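Local coordinates for pumilio homology domain family member 4 (Saccharomyces cerevisiae, PDB 3BWT), which binds mRNA through a Pumilio homology domain of eight helical repeats, the part of the longer protein present in this chain, at residues Y123-S128 / I161-H166; R175-G180 / N187-L192; D197-D202 / Y207-I212; P234-L239 / E260-E265; I252-I257 / L288-D293. One frame throughout, in Å; residues are numbered along the deposited sequence.

Contact 1: Y123-S128 / I161-H166; sequences YTVQLS and IDIATH
A chi1 of 164° on Val125 sets CG1 anti to the backbone N and swings CG2 back beside that N, on the flank that faces Ile163. Ile163 answers with an extended outer bond (chi2 168°) that carries CD1 outward. The two branches cross obliquely, and CD1 of Ile163 reaches CG2 of Val125 at 3.6 Å. The same methyl also approaches CB of Ser128, at 4.2 Å, so one isoleucine tip touches residues on successive turns of helix 124-128. Ser128 offers its carbon and not its hydroxyl, since OG is bonded back to Thr124 O at 2.8 Å. That carbonyl receives Ser128 N as well, from the opposite face of its plane, and the buried hydroxyl thus has its partner within its own helix. No hydrogen bond crosses the contact, which joins the short helices 124-128 and 160-164, its segments lying in Pumilio repeats 4 and 5. Around it, helix 169-179 packs on both segments, through Val172 on Ser128 and Leu173 on Ile163, Ile156 of helix 146-158 also covers Ile163, and helix 87-92 lies against Leu127.

Contact 2: R175-G180 / N187-L192; sequences RCLDHG and NLCDKL
Cys176 presents CB to Leu188 while its carbonyl O holds the end of its own helix, taking Gly180 N at 2.7 Å and, more weakly, His179 N at 3.4 Å. Across the contact everything is apolar. Leu188 has CG anti to the backbone N (chi1 176°), which sends CD2 toward the other helix, where it lies 3.7 Å from CB of Cys176. The same methyl stands 4.3 Å from CD2 of Leu177. Leu177 CD2 in turn lies 3.8 Å from Cys189 SG, roughly at a right angle to its approach to Leu188. The segments belong to an antiparallel helical hairpin, their axes running at 144° and 11.3 Å apart, a wide spacing that the leucine branches bridge. Phe153 and Ile156 of helix 146-158 pack on both Cys176 and Leu188, extending the apolar packing to that helix. With four buried side chains and no hydrogen bond between the segments, the interface probably rests on apolar packing, to which Cys176 contributes CB and Cys189 its sulfur.

Contact 3: D197-D202 / Y207-I212; sequences DKLTLD and YVVQYI
Leu199 and Val209 join helix 196-200 to the long helix 205-219, both segments lying in Pumilio repeat 6 of the PUF fold. This is the close side of the contact. Val209 has CG1 anti to the backbone N (chi1 179°), leaving CG2 to face Leu199, and that methyl sits 3.5 Å from CB and 4.0 Å from CD1 of Leu199. Both residues are buried, with Val248 of helix 245-253 and Ile228 of helix 224-232 also against Val209. The contact thins toward the outside, where Asp197, Lys198 and Tyr207 are exposed and none touches the facing segment. Tyr207, with Asn206 and Gln210, occupies a position that in PUF proteins generally faces RNA bases, so this face of the helix probably serves recognition. Asp202 organises the turn between the helices, its OD1 accepting from Phe204 N and Gly205 N. Thr200, also buried, makes a looser approach: its OG1 is 4.2 Å from Val209 CG2 and is hydrogen-bonded to Val196 O.

Contact 4: P234-L239 / E260-E265; sequences PRAIEL and EPMILE
Ala236 supplies the apolar part of this contact with a single methyl, set against two residues one turn apart on helix 256-279. Its CB lies 3.5 Å from SD of Met262 and 3.9 Å from CG of Glu265. The bend of Met262 at chi2 (62°) brings SD to the alanine, and chi3 (68°) then turns CE. The polar part is slight. Glu265 bends at chi2 as well, bringing OE2 within 4.2 Å of CA of Pro234, a touch without a hydrogen bond; that oxygen is instead bonded to Asn269 ND2. A charged pair sits apart from the interface, within the first segment: Arg235 NH1 donates to Glu238 OE1 at 3.1 Å with an N-H...O angle of 154°, meeting the oxygen from above the carboxylate plane. Both segments belong to Pumilio repeat 7. Helix 245-253 packs alongside, Ile252 on Met262 and Ile249 on Leu239, while Ile294 of helix 284-298 and Leu306 of helix 300-310 lie against Ile263.

Contact 5: I252-I257 / L288-D293; sequences ILKTAI and LQTALD
Leu253, at the end of helix 245-253, is the first residue of 252-257 to touch 288-293 and the main one. Its CG lies beside the backbone N (chi1 -74°), and the branch thereby extends over Thr290 and Ala291. CB of Leu253 is 3.6 Å from CG2 of Thr290, and CD1 of Leu253 is 3.7 Å from the same methyl, which thus fits against two levels of the leucine. CD1 of Leu253 also reaches Ala291, 4.3 Å from its CB. Thr290 can present its methyl because CG2 is anti to the backbone N; its OG1 has weak bonds to Glu250 OE2 and Tyr286 O. Lys254 follows, the first residue to leave helical geometry, and extends its exposed chain toward Thr290, CE coming 4.2 Å from Thr290 OG1. Its NZ stays 6.6 Å from Asp293 OD2, too far for a salt bridge, and that oxygen has a long, weak ion pair with Lys297 NZ. Thr255 then leads the chain away, its OG1 bonded to Lys251 O. The contact joins Pumilio repeats 7 and 8: Ile263 of helix 256-279 packs on Leu253, and Ile327 of helix 322-328 packs on Leu288 and Leu292.

How the contacts relate
The five contacts follow the superhelical stack from Pumilio repeat 4 to repeat 8. Contacts 1, 2 and 3 form one cluster, their centres 13 to 15 Å apart. Contact 1 meets contact 3 through Ala164 CB and Leu199 CD2, 3.7 Å apart, and contacts 2 and 3 share a probable hydrogen bond of 2.6 Å between Asp178 OD1 and Tyr211 OH. Contact 3 passes the stack on to contact 4, with Leu201 CD2 3.6 Å from Leu239 CD2. Contacts 4 and 5 have centres only 11 Å apart, and Met262 CG lies 3.6 Å from Leu253 CD2. The ends are remote: contacts 1 and 5 are about 32 Å apart between centres.

Contact 1: Y123-S128 / I161-H166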
# COMPACT_ATOMS: atom_id res chain seq x y z
N TYR A 123 -8.65 14.50 9.55
CA TYR A 123 -8.08 14.69 8.22
C TYR A 123 -7.76 13.40 7.49
O TYR A 123 -7.02 13.40 6.51
CB TYR A 123 -6.83 15.56 8.32
CG TYR A 123 -7.02 16.72 9.26
CD1 TYR A 123 -7.78 17.82 8.89
CD2 TYR A 123 -6.45 16.71 10.52
CE1 TYR A 123 -7.97 18.87 9.75
CE2 TYR A 123 -6.63 17.74 11.38
CZ TYR A 123 -7.39 18.82 11.00
OH TYR A 123 -7.55 19.86 11.88
N THR A 124 -8.35 12.30 7.93
CA THR A 124 -7.93 10.98 7.45
C THR A 124 -8.01 10.77 5.93
O THR A 124 -7.08 10.24 5.32
CB THR A 124 -8.69 9.87 8.17
OG1 THR A 124 -8.52 10.02 9.58
CG2 THR A 124 -8.17 8.50 7.73
N VAL A 125 -9.12 11.17 5.31
CA VAL A 125 -9.23 11.00 3.86
C VAL A 125 -8.19 11.85 3.13
O VAL A 125 -7.45 11.34 2.28
CB VAL A 125 -10.63 11.37 3.34
CG1 VAL A 125 -10.58 11.56 1.86
CG2 VAL A 125 -11.64 10.30 3.70
N GLN A 126 -8.15 13.13 3.46
CA GLN A 126 -7.21 14.05 2.84
C GLN A 126 -5.80 13.47 2.82
O GLN A 126 -5.12 13.50 1.79
CB GLN A 126 -7.23 15.39 3.55
CG GLN A 126 -6.16 16.37 3.08
CD GLN A 126 -6.23 17.71 3.81
OE1 GLN A 126 -5.58 18.69 3.42
NE2 GLN A 126 -7.02 17.77 4.88
N LEU A 127 -5.36 12.95 3.97
CA LEU A 127 -4.01 12.42 4.09
C LEU A 127 -3.87 11.08 3.41
O LEU A 127 -2.86 10.82 2.76
CB LEU A 127 -3.61 12.30 5.55
CG LEU A 127 -3.62 13.63 6.29
CD1 LEU A 127 -2.90 13.49 7.61
CD2 LEU A 127 -2.97 14.70 5.43
N SER A 128 -4.88 10.23 3.54
CA SER A 128 -4.90 8.98 2.78
C SER A 128 -4.72 9.24 1.29
O SER A 128 -4.08 8.45 0.58
CB SER A 128 -6.20 8.21 3.03
OG SER A 128 -6.27 7.71 4.35
N ILE A 161 -15.30 4.25 -1.94
CA ILE A 161 -15.13 4.17 -3.37
C ILE A 161 -13.95 5.05 -3.82
O ILE A 161 -13.04 4.58 -4.48
CB ILE A 161 -16.45 4.51 -4.12
CG1 ILE A 161 -16.26 4.41 -5.63
CG2 ILE A 161 -16.99 5.86 -3.68
CD1 ILE A 161 -15.86 3.02 -6.07
N ASP A 162 -13.96 6.32 -3.44
CA ASP A 162 -12.90 7.23 -3.86
C ASP A 162 -11.55 6.91 -3.24
O ASP A 162 -10.51 7.19 -3.85
CB ASP A 162 -13.27 8.69 -3.59
CG ASP A 162 -13.97 8.89 -2.25
OD1 ASP A 162 -14.87 8.07 -1.91
OD2 ASP A 162 -13.62 9.86 -1.54
N ILE A 163 -11.54 6.34 -2.05
CA ILE A 163 -10.28 5.98 -1.41
C ILE A 163 -9.71 4.70 -2.00
O ILE A 163 -8.50 4.58 -2.22
CB ILE A 163 -10.42 5.89 0.12
CG1 ILE A 163 -9.88 7.17 0.76
CG2 ILE A 163 -9.65 4.69 0.67
CD1 ILE A 163 -10.21 7.31 2.23
N ALA A 164 -10.58 3.74 -2.28
CA ALA A 164 -10.20 2.51 -2.94
C ALA A 164 -9.69 2.75 -4.37
O ALA A 164 -8.78 2.06 -4.84
CB ALA A 164 -11.37 1.55 -2.95
N THR A 165 -10.28 3.72 -5.07
CA THR A 165 -9.91 3.98 -6.46
C THR A 165 -8.87 5.10 -6.59
O THR A 165 -8.69 5.66 -7.67
CB THR A 165 -11.14 4.33 -7.33
OG1 THR A 165 -11.86 5.42 -6.73
CG2 THR A 165 -12.07 3.13 -7.47
N HIS A 166 -8.18 5.40 -5.50
CA HIS A 166 -7.20 6.47 -5.52
C HIS A 166 -5.79 5.90 -5.59
O HIS A 166 -5.52 4.87 -5.00
CB HIS A 166 -7.37 7.37 -4.30
CG HIS A 166 -6.61 8.65 -4.39
ND1 HIS A 166 -5.25 8.72 -4.16
CD2 HIS A 166 -7.00 9.90 -4.71
CE1 HIS A 166 -4.85 9.97 -4.32
NE2 HIS A 166 -5.89 10.71 -4.65

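Contact 2: R175-G180 / N187-L192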
# COMPACT_ATOMS: atom_id res chain seq x y z
N ARG A 175 -2.81 -1.52 3.43
CA ARG A 175 -2.20 -1.55 4.76
C ARG A 175 -3.25 -1.94 5.81
O ARG A 175 -2.93 -2.62 6.79
CB ARG A 175 -1.58 -0.19 5.07
CG ARG A 175 -0.33 -0.25 5.93
CD ARG A 175 0.63 -1.32 5.46
NE ARG A 175 1.16 -1.06 4.13
CZ ARG A 175 2.42 -0.73 3.88
NH1 ARG A 175 3.29 -0.64 4.87
NH2 ARG A 175 2.82 -0.51 2.63
N CYS A 176 -4.50 -1.53 5.59
CA CYS A 176 -5.60 -1.89 6.47
C CYS A 176 -5.78 -3.40 6.52
O CYS A 176 -5.98 -3.98 7.59
CB CYS A 176 -6.91 -1.22 6.03
SG CYS A 176 -7.00 0.58 6.33
N LEU A 177 -5.72 -4.04 5.36
CA LEU A 177 -5.87 -5.49 5.28
C LEU A 177 -4.66 -6.22 5.84
O LEU A 177 -4.74 -7.40 6.16
CB LEU A 177 -6.10 -5.93 3.84
CG LEU A 177 -7.40 -5.43 3.23
CD1 LEU A 177 -7.49 -5.88 1.80
CD2 LEU A 177 -8.58 -5.92 4.02
N ASP A 178 -3.54 -5.52 5.92
CA ASP A 178 -2.31 -6.09 6.47
C ASP A 178 -2.38 -6.21 7.99
O ASP A 178 -1.93 -7.19 8.56
CB ASP A 178 -1.11 -5.24 6.09
CG ASP A 178 -0.56 -5.57 4.70
OD1 ASP A 178 -1.04 -6.53 4.08
OD2 ASP A 178 0.36 -4.85 4.24
N HIS A 179 -2.95 -5.19 8.63
CA HIS A 179 -2.84 -5.03 10.07
C HIS A 179 -4.19 -5.04 10.77
O HIS A 179 -4.28 -5.16 11.99
CB HIS A 179 -2.10 -3.73 10.40
CG HIS A 179 -0.71 -3.69 9.87
ND1 HIS A 179 0.33 -4.38 10.47
CD2 HIS A 179 -0.17 -3.06 8.81
CE1 HIS A 179 1.44 -4.16 9.80
NE2 HIS A 179 1.17 -3.36 8.78
N GLY A 180 -5.25 -4.89 9.98
CA GLY A 180 -6.58 -4.89 10.54
C GLY A 180 -6.95 -6.16 11.28
O GLY A 180 -6.56 -7.26 10.88
N ASN A 187 -15.53 -6.03 7.99
CA ASN A 187 -16.41 -4.90 7.73
C ASN A 187 -15.95 -4.10 6.52
O ASN A 187 -16.77 -3.58 5.76
CB ASN A 187 -16.56 -4.02 8.97
CG ASN A 187 -17.45 -4.65 10.03
OD1 ASN A 187 -18.29 -5.51 9.73
ND2 ASN A 187 -17.27 -4.24 11.28
N LEU A 188 -14.64 -4.02 6.34
CA LEU A 188 -14.06 -3.31 5.21
C LEU A 188 -14.28 -4.06 3.89
O LEU A 188 -14.68 -3.48 2.89
CB LEU A 188 -12.56 -3.07 5.44
CG LEU A 188 -11.74 -2.42 4.32
CD1 LEU A 188 -12.42 -1.17 3.82
CD2 LEU A 188 -10.34 -2.11 4.82
N CYS A 189 -14.03 -5.37 3.91
CA CYS A 189 -14.20 -6.17 2.71
C CYS A 189 -15.66 -6.24 2.28
O CYS A 189 -15.96 -6.29 1.08
CB CYS A 189 -13.62 -7.56 2.90
SG CYS A 189 -11.82 -7.56 3.00
N ASP A 190 -16.57 -6.25 3.25
CA ASP A 190 -17.99 -6.17 2.95
C ASP A 190 -18.27 -4.94 2.07
O ASP A 190 -18.89 -5.06 1.01
CB ASP A 190 -18.80 -6.08 4.24
CG ASP A 190 -18.87 -7.40 4.98
OD1 ASP A 190 -18.44 -8.44 4.44
OD2 ASP A 190 -19.37 -7.40 6.13
N LYS A 191 -17.81 -3.78 2.51
CA LYS A 191 -17.99 -2.55 1.74
C LYS A 191 -17.36 -2.64 0.35
O LYS A 191 -17.99 -2.30 -0.67
CB LYS A 191 -17.44 -1.35 2.51
CG LYS A 191 -18.00 -1.23 3.92
CD LYS A 191 -18.13 0.22 4.35
CE LYS A 191 -19.01 0.34 5.59
NZ LYS A 191 -19.68 1.68 5.64
N LEU A 192 -16.12 -3.11 0.31
CA LEU A 192 -15.40 -3.30 -0.94
C LEU A 192 -16.14 -4.26 -1.87
O LEU A 192 -16.19 -4.05 -3.09
CB LEU A 192 -13.99 -3.83 -0.66
CG LEU A 192 -13.11 -2.89 0.16
CD1 LEU A 192 -11.84 -3.59 0.58
CD2 LEU A 192 -12.79 -1.64 -0.64

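Contact 3: D197-D202 / Y207-I212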
# COMPACT_ATOMS: atom_id res chain seq x y z
N ASP A 197 -17.64 -4.56 -8.75
CA ASP A 197 -17.79 -4.25 -10.17
C ASP A 197 -16.93 -3.04 -10.56
O ASP A 197 -16.05 -3.14 -11.44
CB ASP A 197 -19.26 -4.00 -10.52
CG ASP A 197 -20.09 -5.28 -10.59
OD1 ASP A 197 -19.58 -6.36 -10.24
OD2 ASP A 197 -21.27 -5.20 -11.02
N LYS A 198 -17.16 -1.91 -9.90
CA LYS A 198 -16.42 -0.67 -10.15
C LYS A 198 -14.91 -0.83 -9.97
O LYS A 198 -14.13 -0.40 -10.82
CB LYS A 198 -16.93 0.45 -9.23
CG LYS A 198 -18.33 0.94 -9.55
CD LYS A 198 -18.47 2.45 -9.33
CE LYS A 198 -19.75 2.98 -9.95
NZ LYS A 198 -19.68 4.45 -10.24
N LEU A 199 -14.52 -1.42 -8.85
CA LEU A 199 -13.11 -1.56 -8.50
C LEU A 199 -12.31 -2.38 -9.51
O LEU A 199 -11.16 -2.10 -9.78
CB LEU A 199 -12.98 -2.22 -7.13
CG LEU A 199 -13.64 -1.53 -5.94
CD1 LEU A 199 -13.46 -2.38 -4.72
CD2 LEU A 199 -13.02 -0.17 -5.74
N THR A 200 -12.95 -3.41 -10.04
CA THR A 200 -12.27 -4.35 -10.92
C THR A 200 -11.79 -3.66 -12.20
O THR A 200 -10.71 -3.95 -12.70
CB THR A 200 -13.21 -5.56 -11.23
OG1 THR A 200 -13.55 -6.22 -10.00
CG2 THR A 200 -12.56 -6.56 -12.19
N LEU A 201 -12.59 -2.73 -12.69
CA LEU A 201 -12.30 -2.01 -13.93
C LEU A 201 -11.42 -0.79 -13.67
O LEU A 201 -11.00 -0.11 -14.61
CB LEU A 201 -13.60 -1.57 -14.59
CG LEU A 201 -14.54 -2.70 -15.03
CD1 LEU A 201 -15.64 -2.16 -15.94
CD2 LEU A 201 -13.74 -3.82 -15.71
N ASP A 202 -11.15 -0.52 -12.41
CA ASP A 202 -10.43 0.69 -12.04
C ASP A 202 -8.91 0.50 -12.04
O ASP A 202 -8.42 -0.55 -11.63
CB ASP A 202 -10.89 1.14 -10.66
CG ASP A 202 -10.31 2.46 -10.27
OD1 ASP A 202 -9.24 2.47 -9.62
OD2 ASP A 202 -10.90 3.49 -10.66
N TYR A 207 -6.27 -3.38 -7.89
CA TYR A 207 -5.23 -3.89 -7.01
C TYR A 207 -5.76 -4.23 -5.62
O TYR A 207 -5.30 -5.18 -4.99
CB TYR A 207 -4.05 -2.93 -6.93
CG TYR A 207 -3.24 -2.89 -8.20
CD1 TYR A 207 -2.46 -3.98 -8.58
CD2 TYR A 207 -3.24 -1.76 -9.01
CE1 TYR A 207 -1.71 -3.94 -9.74
CE2 TYR A 207 -2.49 -1.72 -10.18
CZ TYR A 207 -1.73 -2.82 -10.54
OH TYR A 207 -1.00 -2.78 -11.70
N VAL A 208 -6.72 -3.45 -5.14
CA VAL A 208 -7.38 -3.75 -3.87
C VAL A 208 -8.13 -5.08 -3.96
O VAL A 208 -8.07 -5.90 -3.06
CB VAL A 208 -8.38 -2.62 -3.47
CG1 VAL A 208 -9.20 -3.03 -2.26
CG2 VAL A 208 -7.64 -1.31 -3.19
N VAL A 209 -8.84 -5.30 -5.06
CA VAL A 209 -9.57 -6.54 -5.25
C VAL A 209 -8.62 -7.73 -5.27
O VAL A 209 -8.93 -8.80 -4.73
CB VAL A 209 -10.41 -6.48 -6.53
CG1 VAL A 209 -11.17 -7.78 -6.73
CG2 VAL A 209 -11.37 -5.31 -6.47
N GLN A 210 -7.46 -7.55 -5.90
CA GLN A 210 -6.45 -8.60 -5.92
C GLN A 210 -5.87 -8.84 -4.53
O GLN A 210 -5.56 -9.97 -4.16
CB GLN A 210 -5.30 -8.22 -6.84
CG GLN A 210 -5.65 -8.04 -8.30
CD GLN A 210 -4.39 -7.87 -9.14
OE1 GLN A 210 -3.53 -8.75 -9.16
NE2 GLN A 210 -4.26 -6.73 -9.80
N TYR A 211 -5.70 -7.78 -3.76
CA TYR A 211 -5.00 -7.89 -2.51
C TYR A 211 -5.80 -8.71 -1.50
O TYR A 211 -5.24 -9.42 -0.67
CB TYR A 211 -4.65 -6.51 -1.95
CG TYR A 211 -3.48 -6.54 -1.00
CD1 TYR A 211 -2.24 -7.00 -1.42
CD2 TYR A 211 -3.62 -6.14 0.32
CE1 TYR A 211 -1.17 -7.05 -0.56
CE2 TYR A 211 -2.56 -6.19 1.19
CZ TYR A 211 -1.33 -6.64 0.75
OH TYR A 211 -0.27 -6.69 1.62
N ILE A 212 -7.12 -8.61 -1.58
CA ILE A 212 -7.99 -9.38 -0.72
C ILE A 212 -7.68 -10.84 -0.91
O ILE A 212 -7.57 -11.60 0.04
CB ILE A 212 -9.47 -9.14 -1.06
CG1 ILE A 212 -9.85 -7.70 -0.74
CG2 ILE A 212 -10.37 -10.16 -0.33
CD1 ILE A 212 -11.23 -7.31 -1.20

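Contact 4: P234-L239 / E260-E265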
# COMPACT_ATOMS: atom_id res chain seq x y z
N PRO A 234 -19.10 -14.71 -14.01
CA PRO A 234 -20.06 -14.54 -15.10
C PRO A 234 -19.63 -13.54 -16.17
O PRO A 234 -20.35 -13.32 -17.15
CB PRO A 234 -21.31 -14.04 -14.38
CG PRO A 234 -21.20 -14.63 -13.02
CD PRO A 234 -19.74 -14.58 -12.69
N ARG A 235 -18.47 -12.92 -15.99
CA ARG A 235 -18.01 -11.91 -16.93
C ARG A 235 -16.58 -12.21 -17.31
O ARG A 235 -15.85 -11.34 -17.80
CB ARG A 235 -18.14 -10.51 -16.33
CG ARG A 235 -19.45 -10.30 -15.57
CD ARG A 235 -19.94 -8.85 -15.58
NE ARG A 235 -19.36 -8.05 -14.51
CZ ARG A 235 -18.68 -6.92 -14.71
NH1 ARG A 235 -18.52 -6.45 -15.94
NH2 ARG A 235 -18.18 -6.25 -13.67
N ALA A 236 -16.19 -13.46 -17.11
CA ALA A 236 -14.80 -13.89 -17.27
C ALA A 236 -14.16 -13.37 -18.55
O ALA A 236 -13.06 -12.84 -18.53
CB ALA A 236 -14.70 -15.40 -17.19
N ILE A 237 -14.86 -13.54 -19.67
CA ILE A 237 -14.35 -13.09 -20.95
C ILE A 237 -14.32 -11.57 -21.02
O ILE A 237 -13.31 -10.98 -21.40
CB ILE A 237 -15.22 -13.58 -22.13
CG1 ILE A 237 -15.23 -15.11 -22.19
CG2 ILE A 237 -14.69 -12.98 -23.43
CD1 ILE A 237 -13.91 -15.72 -22.64
N GLU A 238 -15.43 -10.95 -20.65
CA GLU A 238 -15.55 -9.50 -20.73
C GLU A 238 -14.41 -8.82 -19.97
O GLU A 238 -13.80 -7.87 -20.47
CB GLU A 238 -16.90 -9.06 -20.19
CG GLU A 238 -17.16 -7.57 -20.28
CD GLU A 238 -18.12 -7.09 -19.20
OE1 GLU A 238 -18.81 -7.94 -18.59
OE2 GLU A 238 -18.17 -5.87 -18.95
N LEU A 239 -14.12 -9.31 -18.76
CA LEU A 239 -13.06 -8.76 -17.93
C LEU A 239 -11.68 -9.21 -18.39
O LEU A 239 -10.67 -8.58 -18.08
CB LEU A 239 -13.26 -9.19 -16.48
CG LEU A 239 -14.59 -8.78 -15.85
CD1 LEU A 239 -14.81 -9.50 -14.53
CD2 LEU A 239 -14.65 -7.27 -15.66
N GLU A 260 -9.70 -23.34 -11.39
CA GLU A 260 -10.42 -24.20 -12.31
C GLU A 260 -11.86 -23.79 -12.63
O GLU A 260 -12.29 -23.87 -13.78
CB GLU A 260 -10.26 -25.67 -11.89
CG GLU A 260 -8.76 -26.03 -11.79
CD GLU A 260 -8.47 -27.51 -11.59
OE1 GLU A 260 -9.42 -28.32 -11.45
OE2 GLU A 260 -7.26 -27.86 -11.55
N PRO A 261 -12.61 -23.31 -11.63
CA PRO A 261 -13.92 -22.73 -11.96
C PRO A 261 -13.82 -21.62 -13.02
O PRO A 261 -14.65 -21.55 -13.93
CB PRO A 261 -14.36 -22.13 -10.63
CG PRO A 261 -13.73 -23.00 -9.61
CD PRO A 261 -12.40 -23.43 -10.18
N MET A 262 -12.80 -20.77 -12.90
CA MET A 262 -12.61 -19.68 -13.85
C MET A 262 -12.23 -20.19 -15.23
O MET A 262 -12.79 -19.76 -16.23
CB MET A 262 -11.54 -18.69 -13.34
CG MET A 262 -11.35 -17.45 -14.22
SD MET A 262 -12.81 -16.38 -14.38
CE MET A 262 -12.95 -15.75 -12.71
N ILE A 263 -11.27 -21.11 -15.27
CA ILE A 263 -10.85 -21.73 -16.51
C ILE A 263 -12.06 -22.39 -17.17
O ILE A 263 -12.22 -22.34 -18.39
CB ILE A 263 -9.75 -22.78 -16.27
CG1 ILE A 263 -8.47 -22.08 -15.79
CG2 ILE A 263 -9.48 -23.59 -17.53
CD1 ILE A 263 -7.34 -23.02 -15.45
N LEU A 264 -12.91 -22.98 -16.35
CA LEU A 264 -14.14 -23.61 -16.81
C LEU A 264 -15.09 -22.64 -17.47
O LEU A 264 -15.66 -22.93 -18.53
CB LEU A 264 -14.85 -24.29 -15.64
CG LEU A 264 -14.65 -25.79 -15.55
CD1 LEU A 264 -15.24 -26.30 -14.24
CD2 LEU A 264 -15.31 -26.46 -16.75
N GLU A 265 -15.30 -21.49 -16.83
CA GLU A 265 -16.16 -20.45 -17.37
C GLU A 265 -15.66 -20.02 -18.74
O GLU A 265 -16.42 -19.94 -19.71
CB GLU A 265 -16.20 -19.25 -16.44
CG GLU A 265 -17.30 -18.26 -16.77
CD GLU A 265 -18.67 -18.83 -16.48
OE1 GLU A 265 -18.74 -19.85 -15.78
OE2 GLU A 265 -19.67 -18.24 -16.95

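Contact 5: I252-I257 / L288-D293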
# COMPACT_ATOMS: atom_id res chain seq x y z
N ILE A 252 -7.09 -14.54 -10.04
CA ILE A 252 -7.90 -15.72 -9.76
C ILE A 252 -7.35 -16.97 -10.46
O ILE A 252 -7.26 -18.04 -9.85
CB ILE A 252 -9.36 -15.48 -10.17
CG1 ILE A 252 -10.02 -14.46 -9.25
CG2 ILE A 252 -10.13 -16.78 -10.14
CD1 ILE A 252 -11.19 -13.74 -9.88
N LEU A 253 -6.96 -16.83 -11.72
CA LEU A 253 -6.37 -17.95 -12.45
C LEU A 253 -5.11 -18.45 -11.76
O LEU A 253 -4.71 -19.60 -11.94
CB LEU A 253 -6.03 -17.56 -13.89
CG LEU A 253 -7.20 -17.42 -14.86
CD1 LEU A 253 -6.69 -17.10 -16.25
CD2 LEU A 253 -8.03 -18.70 -14.86
N LYS A 254 -4.48 -17.58 -10.97
CA LYS A 254 -3.23 -17.93 -10.29
C LYS A 254 -3.46 -18.26 -8.81
O LYS A 254 -2.51 -18.48 -8.06
CB LYS A 254 -2.20 -16.80 -10.44
CG LYS A 254 -1.60 -16.69 -11.83
CD LYS A 254 -0.55 -15.58 -11.91
CE LYS A 254 0.19 -15.59 -13.25
NZ LYS A 254 1.37 -14.67 -13.27
N THR A 255 -4.72 -18.31 -8.41
CA THR A 255 -5.06 -18.75 -7.06
C THR A 255 -5.60 -20.18 -7.09
O THR A 255 -6.78 -20.40 -7.39
CB THR A 255 -6.07 -17.81 -6.41
OG1 THR A 255 -5.54 -16.48 -6.45
CG2 THR A 255 -6.34 -18.22 -4.96
N ALA A 256 -4.74 -21.14 -6.76
CA ALA A 256 -5.02 -22.56 -7.01
C ALA A 256 -6.45 -23.01 -6.76
O ALA A 256 -7.03 -23.69 -7.61
CB ALA A 256 -4.04 -23.44 -6.25
N ILE A 257 -7.04 -22.64 -5.61
CA ILE A 257 -8.37 -23.15 -5.27
C ILE A 257 -9.51 -22.54 -6.06
O ILE A 257 -10.64 -23.00 -5.94
CB ILE A 257 -8.74 -22.96 -3.78
CG1 ILE A 257 -9.03 -21.49 -3.50
CG2 ILE A 257 -7.68 -23.56 -2.86
CD1 ILE A 257 -10.14 -21.26 -2.49
N LEU A 288 -5.12 -15.68 -21.63
CA LEU A 288 -5.22 -16.95 -22.33
C LEU A 288 -3.98 -17.79 -22.05
O LEU A 288 -4.07 -19.00 -21.84
CB LEU A 288 -5.35 -16.73 -23.84
CG LEU A 288 -5.54 -18.03 -24.62
CD1 LEU A 288 -6.55 -18.92 -23.91
CD2 LEU A 288 -5.95 -17.76 -26.06
N GLN A 289 -2.82 -17.13 -22.06
CA GLN A 289 -1.56 -17.83 -21.84
C GLN A 289 -1.47 -18.30 -20.41
O GLN A 289 -0.90 -19.35 -20.12
CB GLN A 289 -0.38 -16.93 -22.17
CG GLN A 289 0.95 -17.63 -22.03
CD GLN A 289 2.11 -16.74 -22.42
OE1 GLN A 289 1.92 -15.58 -22.78
NE2 GLN A 289 3.33 -17.28 -22.34
N THR A 290 -2.03 -17.51 -19.50
CA THR A 290 -2.09 -17.92 -18.11
C THR A 290 -2.97 -19.16 -17.99
O THR A 290 -2.63 -20.10 -17.28
CB THR A 290 -2.63 -16.81 -17.22
OG1 THR A 290 -1.61 -15.83 -17.04
CG2 THR A 290 -3.01 -17.36 -15.86
N ALA A 291 -4.10 -19.15 -18.70
CA ALA A 291 -5.07 -20.23 -18.64
C ALA A 291 -4.44 -21.55 -19.05
O ALA A 291 -4.62 -22.57 -18.38
CB ALA A 291 -6.26 -19.92 -19.52
N LEU A 292 -3.70 -21.52 -20.14
CA LEU A 292 -2.97 -22.69 -20.62
C LEU A 292 -1.89 -23.12 -19.64
O LEU A 292 -1.71 -24.31 -19.39
CB LEU A 292 -2.34 -22.41 -21.99
CG LEU A 292 -3.30 -22.30 -23.17
CD1 LEU A 292 -2.70 -21.42 -24.28
CD2 LEU A 292 -3.66 -23.67 -23.69
N ASP A 293 -1.16 -22.16 -19.09
CA ASP A 293 -0.05 -22.45 -18.20
C ASP A 293 -0.56 -23.13 -16.94
O ASP A 293 -0.08 -24.20 -16.56
CB ASP A 293 0.72 -21.17 -17.85
CG ASP A 293 1.84 -21.42 -16.84
OD1 ASP A 293 2.67 -22.33 -17.05
OD2 ASP A 293 1.90 -20.68 -15.83